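Local structure of PGRP-Hd - Peptidoglycan recognition protein homologue (Alvinella pompejana, 3EP1) at residues R25-Q33 with A149-G159. The protein probably recognises bacterial peptidoglycan in innate immunity, through a domain related to N-acetylmuramoyl-L-alanine amidases. Numbering follows the deposited sequence.
Sequences RADEIFLWQ and ARLRTTPAMSG
Glu28 and Arg152 meet in a salt bridge on one face of a parallel strand pair, where 149-152 is the outermost strand of the mixed sheet of the PGRP/amidase-like domain and 26-33 its neighbour. Arg152 NE lies 2.7 Å from Glu28 OE2; the carboxylate oxygen sits in the guanidinium plane, but the arginine approaches from above the carboxylate plane, the two planes being 71° apart. Extended from CG to NE, the arginine runs alongside Phe30, its CD 3.5 Å from ring atom CE1, a place suited to an apolar stem with a charged end. Glu28 OE1 pairs with Arg106, so one carboxylate serves two arginines. On the other face, where helix 160-167 packs on Leu31, Leu151, with CG anti to the backbone N (chi1 -172°), presses CD1 tightly against Ile29 CG2 at 3.4 Å and also reaches Leu31 CG, while Ala149 fits its small methyl against Ile29 CD1.

Where the strand pairing stops, the Thr153 hydroxyl OG1 donates to Leu31 O (2.9 Å), and Gln33 N donates to Met157 O of the short helix 155-158, carrying the contact onward. The flexible thioether of Met157, bent at chi3 (57°), lays CE over the five-membered ring of Trp32, 3.8 Å from its centroid, in a CH-pi contact, with SD more distantly above the broad indole's six-membered ring. With an alanine in place of Trp32, Met157 would probably lose this flat surface, opening a gap between helix and strand end. Chemically, the Glu28 carboxylate probably offsets the neighbouring charges of Arg152 and Arg106, aliphatic branches interlock on the opposite face, and two hydrogen bonds and a Met-aromatic contact join 153-158 to the strand end.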
# COMPACT_ATOMS: atom_id res chain seq x y z
N ARG A 25 14.78 4.48 3.14
CA ARG A 25 13.43 4.95 2.85
C ARG A 25 13.49 6.45 2.60
O ARG A 25 14.52 7.10 2.83
CB ARG A 25 12.50 4.69 4.03
CG ARG A 25 12.21 3.24 4.30
CD ARG A 25 12.91 2.78 5.56
NE ARG A 25 12.54 3.62 6.69
CZ ARG A 25 12.81 3.33 7.96
NH1 ARG A 25 13.47 2.22 8.26
NH2 ARG A 25 12.42 4.15 8.92
N ALA A 26 12.38 6.99 2.12
CA ALA A 26 12.29 8.41 1.85
C ALA A 26 11.59 8.94 3.08
O ALA A 26 10.63 8.35 3.56
CB ALA A 26 11.45 8.66 0.61
N ASP A 27 12.10 10.05 3.62
CA ASP A 27 11.50 10.62 4.80
C ASP A 27 10.66 11.84 4.48
O ASP A 27 10.07 12.44 5.37
CB ASP A 27 12.59 10.93 5.84
CG ASP A 27 13.66 11.88 5.33
OD1 ASP A 27 14.16 11.68 4.20
OD2 ASP A 27 14.02 12.81 6.07
N GLU A 28 10.59 12.21 3.20
CA GLU A 28 9.77 13.35 2.82
C GLU A 28 9.17 13.27 1.41
O GLU A 28 9.77 12.74 0.48
CB GLU A 28 10.54 14.67 3.01
CG GLU A 28 11.87 14.77 2.29
CD GLU A 28 12.74 15.87 2.87
OE1 GLU A 28 13.86 16.10 2.36
OE2 GLU A 28 12.30 16.51 3.84
N ILE A 29 7.95 13.77 1.28
CA ILE A 29 7.24 13.77 0.00
C ILE A 29 7.09 15.19 -0.52
O ILE A 29 6.50 16.05 0.14
CB ILE A 29 5.82 13.16 0.15
CG1 ILE A 29 5.89 11.68 0.52
CG2 ILE A 29 5.06 13.32 -1.15
CD1 ILE A 29 6.38 11.39 1.92
N PHE A 30 7.61 15.45 -1.71
CA PHE A 30 7.52 16.78 -2.31
C PHE A 30 6.38 16.84 -3.31
O PHE A 30 6.34 16.07 -4.26
CB PHE A 30 8.84 17.15 -2.99
CG PHE A 30 9.96 17.39 -2.03
CD1 PHE A 30 9.89 18.45 -1.12
CD2 PHE A 30 11.06 16.55 -1.99
CE1 PHE A 30 10.91 18.66 -0.19
CE2 PHE A 30 12.08 16.75 -1.06
CZ PHE A 30 12.01 17.81 -0.16
N LEU A 31 5.45 17.77 -3.09
CA LEU A 31 4.29 17.95 -3.96
C LEU A 31 4.45 19.04 -5.00
O LEU A 31 4.74 20.20 -4.67
CB LEU A 31 3.03 18.23 -3.12
CG LEU A 31 2.19 17.04 -2.65
CD1 LEU A 31 0.96 17.56 -1.92
CD2 LEU A 31 1.75 16.20 -3.84
N TRP A 32 4.25 18.68 -6.26
CA TRP A 32 4.35 19.61 -7.38
C TRP A 32 3.14 19.47 -8.26
O TRP A 32 2.68 18.36 -8.49
CB TRP A 32 5.58 19.32 -8.24
CG TRP A 32 6.87 19.61 -7.59
CD1 TRP A 32 7.54 18.82 -6.70
CD2 TRP A 32 7.69 20.76 -7.81
NE1 TRP A 32 8.73 19.41 -6.35
CE2 TRP A 32 8.84 20.61 -7.01
CE3 TRP A 32 7.55 21.92 -8.60
CZ2 TRP A 32 9.87 21.56 -6.98
CZ3 TRP A 32 8.56 22.87 -8.57
CH2 TRP A 32 9.71 22.68 -7.77
N GLN A 33 2.64 20.59 -8.77
CA GLN A 33 1.48 20.56 -9.65
C GLN A 33 2.03 20.66 -11.08
O GLN A 33 3.03 21.33 -11.30
CB GLN A 33 0.58 21.76 -9.38
CG GLN A 33 1.09 23.05 -10.00
CD GLN A 33 0.21 24.24 -9.67
OE1 GLN A 33 -1.00 24.20 -9.83
NE2 GLN A 33 0.84 25.33 -9.23
N ALA A 149 7.25 10.66 7.69
CA ALA A 149 7.47 11.43 6.47
C ALA A 149 6.57 12.66 6.37
O ALA A 149 5.36 12.56 6.54
CB ALA A 149 7.25 10.53 5.24
N ARG A 150 7.17 13.81 6.10
CA ARG A 150 6.40 15.04 5.98
C ARG A 150 6.07 15.39 4.53
O ARG A 150 6.93 15.31 3.64
CB ARG A 150 7.16 16.21 6.61
CG ARG A 150 7.40 16.07 8.10
CD ARG A 150 8.17 17.25 8.67
NE ARG A 150 7.42 18.50 8.63
CZ ARG A 150 7.87 19.66 9.12
NH1 ARG A 150 9.07 19.71 9.69
NH2 ARG A 150 7.14 20.76 9.04
N LEU A 151 4.82 15.78 4.29
CA LEU A 151 4.38 16.18 2.97
C LEU A 151 4.77 17.65 2.84
O LEU A 151 4.15 18.53 3.46
CB LEU A 151 2.87 16.01 2.86
CG LEU A 151 2.22 16.19 1.49
CD1 LEU A 151 2.77 15.17 0.53
CD2 LEU A 151 0.72 16.04 1.61
N ARG A 152 5.80 17.92 2.05
CA ARG A 152 6.32 19.27 1.85
C ARG A 152 5.94 19.93 0.53
O ARG A 152 5.95 19.29 -0.52
CB ARG A 152 7.85 19.25 1.94
CG ARG A 152 8.44 18.73 3.24
CD ARG A 152 9.97 18.81 3.15
NE ARG A 152 10.65 18.60 4.42
CZ ARG A 152 10.39 19.29 5.53
NH1 ARG A 152 9.46 20.23 5.53
NH2 ARG A 152 11.07 19.04 6.64
N THR A 153 5.62 21.22 0.59
CA THR A 153 5.29 22.00 -0.60
C THR A 153 5.14 23.50 -0.29
O THR A 153 5.27 23.92 0.85
CB THR A 153 3.98 21.51 -1.27
OG1 THR A 153 3.89 22.06 -2.60
CG2 THR A 153 2.76 21.95 -0.47
N THR A 154 4.90 24.29 -1.34
CA THR A 154 4.71 25.74 -1.24
C THR A 154 3.71 26.12 -2.33
O THR A 154 3.42 25.32 -3.21
CB THR A 154 6.03 26.52 -1.48
OG1 THR A 154 6.49 26.29 -2.81
CG2 THR A 154 7.10 26.10 -0.50
N PRO A 155 3.17 27.35 -2.28
CA PRO A 155 2.21 27.74 -3.32
C PRO A 155 2.81 27.72 -4.72
O PRO A 155 2.11 27.46 -5.70
CB PRO A 155 1.78 29.14 -2.89
CG PRO A 155 2.96 29.64 -2.11
CD PRO A 155 3.35 28.43 -1.30
N ALA A 156 4.11 27.97 -4.81
CA ALA A 156 4.81 27.98 -6.09
C ALA A 156 4.95 26.58 -6.67
O ALA A 156 4.90 26.40 -7.88
CB ALA A 156 6.18 28.61 -5.92
N MET A 157 5.13 25.61 -5.79
CA MET A 157 5.30 24.22 -6.20
C MET A 157 4.03 23.50 -6.61
O MET A 157 3.99 22.85 -7.65
CB MET A 157 5.94 23.42 -5.07
CG MET A 157 7.37 23.79 -4.77
SD MET A 157 7.91 23.00 -3.25
CE MET A 157 7.64 21.31 -3.60
N SER A 158 2.99 23.63 -5.79
CA SER A 158 1.73 22.94 -6.03
C SER A 158 0.48 23.81 -6.14
O SER A 158 -0.63 23.29 -6.26
CB SER A 158 1.51 21.90 -4.94
OG SER A 158 1.43 22.53 -3.67
N GLY A 159 0.64 25.12 -6.07
CA GLY A 159 -0.51 25.99 -6.16
C GLY A 159 -1.00 26.46 -4.81
O GLY A 159 -1.00 25.71 -3.83